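Side-chain contacts in vinylacetyl-CoA Delta-isomerase (Nitrosopumilus maritimus SCM1, PDB 6VJR), which probably acts as a vinylacetyl-CoA delta-isomerase and 4-hydroxybutyryl-CoA dehydratase, carrying FAD, a [4Fe-4S] cluster and an iron(III) ion: residues D382-L387 and R423-I428; G300-G305 and E429-G434; G241-G246 and D417-M422. All coordinates share one frame; numbering follows the deposited sequence.

Contact 1 (D382-L387 and R423-I428); sequences DIAGGL and RILRLI. With FAD (flavin-adenine dinucleotide), chain V.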
loop_
_atom_site.group_PDB
_atom_site.type_symbol
_atom_site.label_atom_id
_atom_site.label_comp_id
_atom_site.label_asym_id
_atom_site.label_seq_id
_atom_site.Cartn_x
_atom_site.Cartn_y
_atom_site.Cartn_z
ATOM N N ASP A 382 7.963 14.768 -3.336
ATOM C CA ASP A 382 9.029 14.109 -4.123
ATOM C C ASP A 382 9.348 14.936 -5.376
ATOM O O ASP A 382 10.496 15.312 -5.685
ATOM C CB ASP A 382 8.583 12.711 -4.504
ATOM C CG ASP A 382 9.541 11.866 -5.343
ATOM O OD1 ASP A 382 10.653 12.368 -5.735
ATOM O OD2 ASP A 382 9.185 10.693 -5.615
ATOM N N ILE A 383 8.291 15.272 -6.135
ATOM C CA ILE A 383 8.485 15.991 -7.392
ATOM C C ILE A 383 9.090 17.375 -7.149
ATOM O O ILE A 383 9.858 17.869 -7.963
ATOM C CB ILE A 383 7.155 16.050 -8.162
ATOM C CG1 ILE A 383 6.700 14.637 -8.561
ATOM C CG2 ILE A 383 7.284 16.975 -9.359
ATOM C CD1 ILE A 383 5.296 14.512 -9.036
ATOM N N ALA A 384 8.718 18.039 -6.051
ATOM C CA ALA A 384 9.152 19.420 -5.809
ATOM C C ALA A 384 10.651 19.536 -5.518
ATOM O O ALA A 384 11.299 20.508 -5.938
ATOM C CB ALA A 384 8.359 19.991 -4.678
ATOM N N GLY A 385 11.197 18.582 -4.773
ATOM C CA GLY A 385 12.572 18.708 -4.284
ATOM C C GLY A 385 12.670 19.366 -2.905
ATOM O O GLY A 385 11.678 19.802 -2.306
ATOM N N GLY A 386 13.911 19.396 -2.385
ATOM C CA GLY A 386 14.154 19.866 -1.036
ATOM C C GLY A 386 13.749 21.307 -0.744
ATOM O O GLY A 386 13.480 21.657 0.428
ATOM N N LEU A 387 13.769 22.172 -1.779
ATOM C CA LEU A 387 13.480 23.593 -1.587
ATOM C C LEU A 387 12.052 23.809 -1.090
ATOM O O LEU A 387 11.762 24.839 -0.520
ATOM C CB LEU A 387 13.750 24.291 -2.919
ATOM C CG LEU A 387 14.224 25.728 -2.924
ATOM C CD1 LEU A 387 15.394 25.988 -2.010
ATOM C CD2 LEU A 387 14.479 26.102 -4.363
ATOM N N ARG A 423 6.945 30.851 -5.717
ATOM C CA ARG A 423 5.524 30.845 -5.432
ATOM C C ARG A 423 4.941 29.428 -5.507
ATOM O O ARG A 423 4.118 29.045 -4.683
ATOM C CB ARG A 423 4.785 31.766 -6.417
ATOM C CG ARG A 423 4.922 33.235 -6.082
ATOM C CD ARG A 423 4.368 34.116 -7.195
ATOM N NE ARG A 423 4.362 35.536 -6.881
ATOM C CZ ARG A 423 3.561 36.115 -6.009
ATOM N NH1 ARG A 423 2.515 35.479 -5.521
ATOM N NH2 ARG A 423 3.744 37.391 -5.726
ATOM N N ILE A 424 5.343 28.655 -6.526
ATOM C CA ILE A 424 4.745 27.337 -6.688
ATOM C C ILE A 424 5.234 26.409 -5.558
ATOM O O ILE A 424 4.464 25.619 -5.024
ATOM C CB ILE A 424 4.927 26.738 -8.092
ATOM C CG1 ILE A 424 3.819 25.713 -8.344
ATOM C CG2 ILE A 424 6.321 26.162 -8.304
ATOM C CD1 ILE A 424 2.473 26.352 -8.631
ATOM N N LEU A 425 6.498 26.518 -5.151
ATOM C CA LEU A 425 6.992 25.756 -4.011
ATOM C C LEU A 425 6.221 26.071 -2.728
ATOM O O LEU A 425 5.845 25.156 -1.981
ATOM C CB LEU A 425 8.496 25.962 -3.828
ATOM C CG LEU A 425 9.400 25.358 -4.912
ATOM C CD1 LEU A 425 10.755 25.986 -4.887
ATOM C CD2 LEU A 425 9.518 23.866 -4.689
ATOM N N ARG A 426 5.965 27.359 -2.493
ATOM C CA ARG A 426 5.164 27.772 -1.327
ATOM C C ARG A 426 3.749 27.189 -1.390
ATOM O O ARG A 426 3.181 26.840 -0.372
ATOM C CB ARG A 426 5.139 29.294 -1.156
ATOM C CG ARG A 426 6.496 29.815 -0.676
ATOM C CD ARG A 426 6.814 29.330 0.721
ATOM N NE ARG A 426 7.922 30.107 1.261
ATOM C CZ ARG A 426 8.934 29.582 1.995
ATOM N NH1 ARG A 426 8.785 28.390 2.524
ATOM N NH2 ARG A 426 10.010 30.313 2.246
ATOM N N LEU A 427 3.137 27.137 -2.589
ATOM C CA LEU A 427 1.828 26.526 -2.728
ATOM C C LEU A 427 1.853 25.061 -2.271
ATOM O O LEU A 427 0.967 24.610 -1.507
ATOM C CB LEU A 427 1.214 26.734 -4.101
ATOM C CG LEU A 427 -0.188 26.160 -4.271
ATOM C CD1 LEU A 427 -1.204 26.805 -3.347
ATOM C CD2 LEU A 427 -0.612 26.282 -5.715
ATOM N N ILE A 428 2.861 24.317 -2.737
ATOM C CA ILE A 428 3.006 22.910 -2.342
ATOM C C ILE A 428 3.202 22.792 -0.831
ATOM O O ILE A 428 2.548 21.969 -0.191
ATOM C CB ILE A 428 4.110 22.207 -3.148
ATOM C CG1 ILE A 428 3.764 22.199 -4.627
ATOM C CG2 ILE A 428 4.288 20.783 -2.637
ATOM C CD1 ILE A 428 4.889 21.736 -5.544
HETATM P PA FAD V . 15.564 17.857 -7.278
HETATM O O1A FAD V . 16.816 17.235 -7.764
HETATM O O2A FAD V . 15.078 19.108 -7.924
HETATM O O5B FAD V . 14.478 16.704 -7.301
HETATM C C5B FAD V . 13.088 17.015 -7.570
HETATM C C4B FAD V . 12.465 15.882 -8.347
HETATM O O4B FAD V . 13.042 15.885 -9.673
HETATM C C3B FAD V . 12.717 14.459 -7.782
HETATM O O3B FAD V . 11.592 13.616 -8.037
HETATM C C2B FAD V . 13.956 13.975 -8.583
HETATM O O2B FAD V . 14.108 12.574 -8.714
HETATM C C1B FAD V . 13.680 14.629 -9.933
HETATM N N9A FAD V . 14.856 14.842 -10.759
HETATM C C8A FAD V . 15.865 15.749 -10.566
HETATM N N7A FAD V . 16.792 15.708 -11.498
HETATM C C5A FAD V . 16.379 14.715 -12.358
HETATM C C6A FAD V . 16.929 14.220 -13.557
HETATM N N6A FAD V . 18.045 14.699 -14.094
HETATM N N1A FAD V . 16.285 13.198 -14.175
HETATM C C2A FAD V . 15.150 12.760 -13.610
HETATM N N3A FAD V . 14.541 13.146 -12.490
HETATM C C4A FAD V . 15.181 14.169 -11.918
HETATM N N1 FAD V . 22.393 18.137 1.037
HETATM C C2 FAD V . 23.660 18.353 1.510
HETATM O O2 FAD V . 24.652 18.386 0.782
HETATM N N3 FAD V . 23.855 18.558 2.859
HETATM C C4 FAD V . 22.919 18.529 3.856
HETATM O O4 FAD V . 23.208 18.805 5.026
HETATM C C4X FAD V . 21.591 18.394 3.354
HETATM N N5 FAD V . 20.582 18.423 4.240
HETATM C C5X FAD V . 19.295 18.480 3.746
HETATM C C6 FAD V . 18.214 18.719 4.601
HETATM C C7 FAD V . 16.910 18.849 4.118
HETATM C C7M FAD V . 15.778 19.208 5.046
HETATM C C8 FAD V . 16.632 18.492 2.796
HETATM C C8M FAD V . 15.245 18.597 2.232
HETATM C C9 FAD V . 17.686 18.261 1.934
HETATM C C9A FAD V . 19.023 18.238 2.390
HETATM N N10 FAD V . 20.104 18.036 1.526
HETATM C C10 FAD V . 21.414 18.204 1.939
HETATM C "C1'" FAD V . 19.833 18.057 0.080
HETATM C "C2'" FAD V . 19.290 16.790 -0.552
HETATM O "O2'" FAD V . 20.394 15.924 -0.786
HETATM C "C3'" FAD V . 18.588 17.149 -1.849
HETATM O "O3'" FAD V . 17.369 17.759 -1.461
HETATM C "C4'" FAD V . 18.381 15.957 -2.793
HETATM O "O4'" FAD V . 19.589 15.489 -3.382
HETATM C "C5'" FAD V . 17.376 16.263 -3.879
HETATM O "O5'" FAD V . 17.907 17.370 -4.664
HETATM P P FAD V . 16.974 18.641 -4.913
HETATM O O1P FAD V . 16.486 19.164 -3.648
HETATM O O2P FAD V . 17.741 19.536 -5.808
HETATM O O3P FAD V . 15.704 18.127 -5.691
#
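L425 divides its two methyls between the parts of a helix end whose other side grips FAD: CD2 meets A384 on the last helical turn, and CD1 meets L387 just past the turn that follows. CD1 lies 3.8 Å from L387 CD2, and the two leucine side chains cross at about a right angle. CD2 packs on A384 CB at 4.0 Å and comes equally near the carbonyl O of A384. With CG opposite its carbonyl carbon (chi1 -69°), L425 directs its fork toward the facing helix end, and one residue serves both neighbours. Cut back to an alanine here, the chain would probably open a gap between A384 and L387 and cost L387 its contact with CD1. One turn on, I428 adds its CD1 to A384 CB, again at 4.0 Å; the small alanine lets a leucine and an isoleucine share one methyl group.

The helix breaks off after A384, and G385 leaves it with a positive phi; that and its closeness to the cofactor's pyrophosphate both call for glycine. G386 N donates to FAD O1P over 2.9 Å, and a side chain on G386 would strike FAD O3'. Before the turn, D382 OD1 accepts from the adenosine ribose hydroxyl FAD O3B at 2.8 Å, its carboxylate swung beside the carbonyl carbon by a chi1 of 179°; K325 pairs with OD2 and probably helps to keep the group negative. Residues of the third subunit, including T148, K151 and R154, also bind this FAD, which therefore lies at a subunit boundary. The apolar seam joins the C-terminal end of helix 372-384 to the middle of helix 418-432, with I310 of helix 295-314 and V388 of helix 387-390 packed against L425 and I428.

Contact 2 (G300-G305 and E429-G434); sequences GDVLIG and ENMTLG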
loop_
_atom_site.group_PDB
_atom_site.type_symbol
_atom_site.label_atom_id
_atom_site.label_comp_id
_atom_site.label_asym_id
_atom_site.label_seq_id
_atom_site.Cartn_x
_atom_site.Cartn_y
_atom_site.Cartn_z
ATOM N N GLY A 300 -6.984 18.223 -4.921
ATOM C CA GLY A 300 -6.080 17.305 -5.590
ATOM C C GLY A 300 -5.676 17.810 -6.966
ATOM O O GLY A 300 -4.507 17.733 -7.330
ATOM N N ASP A 301 -6.654 18.339 -7.734
ATOM C CA ASP A 301 -6.368 18.880 -9.060
ATOM C C ASP A 301 -5.347 20.022 -8.974
ATOM O O ASP A 301 -4.404 20.110 -9.761
ATOM C CB ASP A 301 -7.657 19.407 -9.684
ATOM C CG ASP A 301 -8.678 18.335 -10.055
ATOM O OD1 ASP A 301 -8.261 17.193 -10.338
ATOM O OD2 ASP A 301 -9.926 18.661 -10.068
ATOM N N VAL A 302 -5.509 20.898 -7.991
ATOM C CA VAL A 302 -4.572 22.001 -7.750
ATOM C C VAL A 302 -3.178 21.458 -7.410
ATOM O O VAL A 302 -2.194 21.928 -7.965
ATOM C CB VAL A 302 -5.105 22.943 -6.651
ATOM C CG1 VAL A 302 -4.061 23.973 -6.250
ATOM C CG2 VAL A 302 -6.404 23.616 -7.049
ATOM N N LEU A 303 -3.085 20.502 -6.485
ATOM C CA LEU A 303 -1.805 19.954 -6.051
ATOM C C LEU A 303 -1.077 19.264 -7.203
ATOM O O LEU A 303 0.122 19.365 -7.369
ATOM C CB LEU A 303 -2.043 19.105 -4.819
ATOM C CG LEU A 303 -0.759 18.636 -4.133
ATOM C CD1 LEU A 303 0.197 19.728 -3.848
ATOM C CD2 LEU A 303 -1.160 17.918 -2.832
ATOM N N ILE A 304 -1.835 18.533 -8.023
ATOM C CA ILE A 304 -1.281 17.873 -9.196
ATOM C C ILE A 304 -0.712 18.933 -10.146
ATOM O O ILE A 304 0.406 18.853 -10.653
ATOM C CB ILE A 304 -2.343 17.008 -9.872
ATOM C CG1 ILE A 304 -2.714 15.813 -9.024
ATOM C CG2 ILE A 304 -1.897 16.633 -11.281
ATOM C CD1 ILE A 304 -3.988 15.127 -9.465
ATOM N N GLY A 305 -1.495 19.988 -10.369
ATOM C CA GLY A 305 -1.051 21.094 -11.178
ATOM C C GLY A 305 0.221 21.753 -10.622
ATOM O O GLY A 305 1.099 22.147 -11.393
ATOM N N GLU A 429 4.071 23.623 -0.252
ATOM C CA GLU A 429 4.260 23.630 1.195
ATOM C C GLU A 429 2.941 23.893 1.932
ATOM O O GLU A 429 2.581 23.223 2.890
ATOM C CB GLU A 429 5.327 24.662 1.562
ATOM C CG GLU A 429 5.716 24.657 3.033
ATOM C CD GLU A 429 6.418 25.928 3.557
ATOM O OE1 GLU A 429 6.310 26.995 2.893
ATOM O OE2 GLU A 429 7.088 25.878 4.625
ATOM N N ASN A 430 2.189 24.875 1.444
ATOM C CA ASN A 430 0.937 25.269 2.059
ATOM C C ASN A 430 -0.081 24.134 2.094
ATOM O O ASN A 430 -0.826 24.005 3.053
ATOM C CB ASN A 430 0.374 26.464 1.291
ATOM C CG ASN A 430 -1.053 26.844 1.602
ATOM O OD1 ASN A 430 -1.367 27.423 2.653
ATOM N ND2 ASN A 430 -1.938 26.472 0.711
ATOM N N MET A 431 -0.129 23.347 1.034
ATOM C CA MET A 431 -1.109 22.272 0.925
ATOM C C MET A 431 -0.658 20.966 1.587
ATOM O O MET A 431 -1.513 20.107 1.836
ATOM C CB MET A 431 -1.459 22.025 -0.536
ATOM C CG MET A 431 -2.153 23.223 -1.148
ATOM S SD MET A 431 -2.739 22.949 -2.822
ATOM C CE MET A 431 -4.187 21.947 -2.429
ATOM N N THR A 432 0.643 20.783 1.848
ATOM C CA THR A 432 1.149 19.513 2.398
ATOM C C THR A 432 1.637 19.614 3.840
ATOM O O THR A 432 1.622 18.610 4.542
ATOM C CB THR A 432 2.223 18.984 1.447
ATOM O OG1 THR A 432 3.370 19.823 1.431
ATOM C CG2 THR A 432 1.679 18.761 0.046
ATOM N N LEU A 433 2.064 20.803 4.280
ATOM C CA LEU A 433 2.508 21.061 5.640
ATOM C C LEU A 433 1.772 22.223 6.314
ATOM O O LEU A 433 1.626 22.235 7.537
ATOM C CB LEU A 433 4.011 21.317 5.686
ATOM C CG LEU A 433 4.893 20.150 5.265
ATOM C CD1 LEU A 433 6.352 20.557 5.170
ATOM C CD2 LEU A 433 4.690 19.042 6.217
ATOM N N GLY A 434 1.363 23.220 5.551
ATOM C CA GLY A 434 0.911 24.486 6.079
ATOM C C GLY A 434 -0.589 24.583 6.249
ATOM O O GLY A 434 -1.275 23.593 6.549
#
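Apolar packing between V302 and L303 on one helix and M431 and T432 on the other makes up this contact. The thioether of M431 does the reaching: its SD comes to 3.8 Å from V302 CG1, and the two side chains meet at about a right angle. The methionine runs out with CG opposite its carbonyl carbon and then bends at its last torsion (chi3 76°), which brings CE to 4.3 Å from L303 CB. A long, unbranched and flexible chain suits this place, since one residue can touch two successive positions of the facing helix. L303 meets the methionine with CB and reaches its second neighbour with a branch, CD2 lying 4.1 Å from T432 CG2.

The polar groups here are bonded along the helix or to other helices. T432 is amphipathic, turning its methyl to L303 while OG1 bonds to I428 O one turn back and to Q381 of helix 372-384, so that its buried hydroxyl is satisfied. As helix 418-432 ends, E429 O receives three backbone donors, from T432 N, L433 N and G434 N, the last at 2.9 Å.

L474 of the second subunit packs on V302, while S377 of helix 372-384 touches both L303 and T432. Such packing of buried helices, here 295-314 and 418-432, is consistent with the helical C-terminal region of the acyl-CoA dehydrogenase clan, to which the sequence family belongs.

Contact 3 (G241-G246 and D417-M422); sequences GDIDDG and DVENRM. With NA (sodium ion), chain K.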
loop_
_atom_site.group_PDB
_atom_site.type_symbol
_atom_site.label_atom_id
_atom_site.label_comp_id
_atom_site.label_asym_id
_atom_site.label_seq_id
_atom_site.Cartn_x
_atom_site.Cartn_y
_atom_site.Cartn_z
ATOM N N GLY A 241 3.743 40.574 2.964
ATOM C CA GLY A 241 4.144 39.757 1.842
ATOM C C GLY A 241 3.195 38.574 1.714
ATOM O O GLY A 241 2.720 38.033 2.716
ATOM N N ASP A 242 2.968 38.140 0.476
ATOM C CA ASP A 242 2.008 37.091 0.206
ATOM C C ASP A 242 2.642 35.796 -0.312
ATOM O O ASP A 242 1.954 34.790 -0.379
ATOM C CB ASP A 242 0.970 37.605 -0.779
ATOM C CG ASP A 242 0.010 38.650 -0.216
ATOM O OD1 ASP A 242 -0.092 38.780 1.050
ATOM O OD2 ASP A 242 -0.645 39.320 -1.044
ATOM N N ILE A 243 3.918 35.789 -0.695
ATOM C CA ILE A 243 4.507 34.595 -1.270
ATOM C C ILE A 243 4.561 33.446 -0.262
ATOM O O ILE A 243 4.168 32.343 -0.604
ATOM C CB ILE A 243 5.864 34.902 -1.903
ATOM C CG1 ILE A 243 5.738 35.848 -3.097
ATOM C CG2 ILE A 243 6.598 33.619 -2.255
ATOM C CD1 ILE A 243 7.064 36.205 -3.738
ATOM N N ASP A 244 5.003 33.708 0.972
ATOM C CA ASP A 244 5.238 32.619 1.912
ATOM C C ASP A 244 3.936 31.952 2.361
ATOM O O ASP A 244 3.942 30.822 2.816
ATOM C CB ASP A 244 6.118 33.069 3.067
ATOM C CG ASP A 244 7.519 33.488 2.655
ATOM O OD1 ASP A 244 7.890 33.142 1.520
ATOM O OD2 ASP A 244 8.212 34.170 3.464
ATOM N N ASP A 245 2.793 32.616 2.180
ATOM C CA ASP A 245 1.497 32.033 2.461
ATOM C C ASP A 245 1.126 30.857 1.534
ATOM O O ASP A 245 0.255 30.025 1.888
ATOM C CB ASP A 245 0.355 33.040 2.285
ATOM C CG ASP A 245 0.429 34.388 3.006
ATOM O OD1 ASP A 245 1.529 34.865 3.316
ATOM O OD2 ASP A 245 -0.628 34.981 3.285
ATOM N N GLY A 246 1.683 30.841 0.311
ATOM C CA GLY A 246 1.426 29.808 -0.687
ATOM C C GLY A 246 0.142 30.063 -1.450
ATOM O O GLY A 246 0.165 30.281 -2.664
ATOM N N ASP A 417 11.073 32.532 -14.302
ATOM C CA ASP A 417 11.182 33.563 -13.292
ATOM C C ASP A 417 11.305 32.933 -11.907
ATOM O O ASP A 417 10.438 32.156 -11.503
ATOM C CB ASP A 417 9.911 34.372 -13.425
ATOM C CG ASP A 417 9.787 35.655 -12.633
ATOM O OD1 ASP A 417 10.471 35.756 -11.574
ATOM O OD2 ASP A 417 8.987 36.532 -13.105
ATOM N N VAL A 418 12.379 33.271 -11.189
ATOM C CA VAL A 418 12.628 32.674 -9.885
ATOM C C VAL A 418 11.465 32.943 -8.932
ATOM O O VAL A 418 11.086 32.065 -8.168
ATOM C CB VAL A 418 13.991 33.102 -9.300
ATOM C CG1 VAL A 418 14.149 32.728 -7.834
ATOM C CG2 VAL A 418 15.113 32.497 -10.121
ATOM N N GLU A 419 10.833 34.125 -9.022
ATOM C CA GLU A 419 9.713 34.393 -8.155
ATOM C C GLU A 419 8.581 33.372 -8.392
ATOM O O GLU A 419 7.886 32.959 -7.468
ATOM C CB GLU A 419 9.191 35.802 -8.381
ATOM C CG GLU A 419 8.101 36.147 -7.383
ATOM C CD GLU A 419 7.603 37.578 -7.408
ATOM O OE1 GLU A 419 8.378 38.484 -7.779
ATOM O OE2 GLU A 419 6.395 37.776 -7.101
ATOM N N ASN A 420 8.360 32.988 -9.657
ATOM C CA ASN A 420 7.329 31.998 -9.939
ATOM C C ASN A 420 7.682 30.624 -9.359
ATOM O O ASN A 420 6.801 29.919 -8.836
ATOM C CB ASN A 420 7.033 31.878 -11.427
ATOM C CG ASN A 420 6.396 33.115 -12.012
ATOM O OD1 ASN A 420 5.764 33.910 -11.313
ATOM N ND2 ASN A 420 6.469 33.219 -13.321
ATOM N N ARG A 421 8.975 30.222 -9.432
ATOM C CA ARG A 421 9.391 28.972 -8.829
ATOM C C ARG A 421 9.188 28.995 -7.316
ATOM O O ARG A 421 8.691 28.032 -6.747
ATOM C CB ARG A 421 10.812 28.689 -9.264
ATOM C CG ARG A 421 11.361 27.344 -8.841
ATOM C CD ARG A 421 12.648 27.009 -9.595
ATOM N NE ARG A 421 13.190 25.707 -9.191
ATOM C CZ ARG A 421 14.212 25.465 -8.363
ATOM N NH1 ARG A 421 14.916 26.471 -7.870
ATOM N NH2 ARG A 421 14.443 24.215 -7.978
ATOM N N MET A 422 9.543 30.101 -6.678
ATOM C CA MET A 422 9.270 30.276 -5.259
ATOM C C MET A 422 7.780 30.167 -4.946
ATOM O O MET A 422 7.391 29.503 -3.985
ATOM C CB MET A 422 9.837 31.584 -4.714
ATOM C CG MET A 422 11.316 31.639 -4.835
ATOM S SD MET A 422 12.097 33.131 -4.190
ATOM C CE MET A 422 11.041 33.338 -2.752
HETATM NA NA NA K . 2.036 36.888 4.511
HETATM O O HOH W 1 -0.120 37.510 3.826
HETATM O O HOH W 2 4.537 36.530 4.664
#
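I243 pushes its CD1 methyl against the side chain of E419, 3.8 Å from both CG and OE2. The isoleucine is extended (chi2 179°) and crosses the glutamate at about a right angle. E419, itself stretched out with CG opposite the backbone N (chi1 -174°), offers the methyl its CG and the flank of its carboxylate, whose OE2 is held by a salt bridge to R423. The CG2 branch of I243 makes a looser contact with M422 CE, at 4.5 Å. A branched residue fits here because its two arms address successive turns of one helix.

Each partner is held by its own surroundings. D417 caps the helix start, its OD1 accepting from E419 N at 3.1 Å, and N479 of the second subunit bonds to its OD2. On the loop side, I243 begins a type I turn closed by G246 N to I243 O, with glycine suited to the positive phi of the fourth position.

Farther out, a sodium ion gathers the loop. G241 O binds it at 2.2 Å and D245 OD1 at 2.4 Å, joined by two waters and the carbonyl oxygens of R236 and E239. One of those waters also donates to D242 OD1 and D245 OD2. The whole is a cation-binding loop, rich in aspartate and backbone carbonyls, laid by its one large apolar residue on the capped first turns of helix 418-432.

From the N terminus, the sodium-binding loop 241-246 comes first and waits about 170 residues for 417-422, so contact 3 closes the longest loop and ties the N-terminal family region to the C-terminal one. Next comes 300-305 on helix 295-314, which contact 2 joins to 429-434. Contact 1, between 382-387 and 423-428, falls wholly within that span, whereas contact 3 crosses both others. All three have their later segment on or at the ends of helix 418-432, which meets in turn the loop, the FAD-binding helix end and helix 295-314. Direct ties link them: R426 forms a salt bridge with D244, and L427 packs on V302.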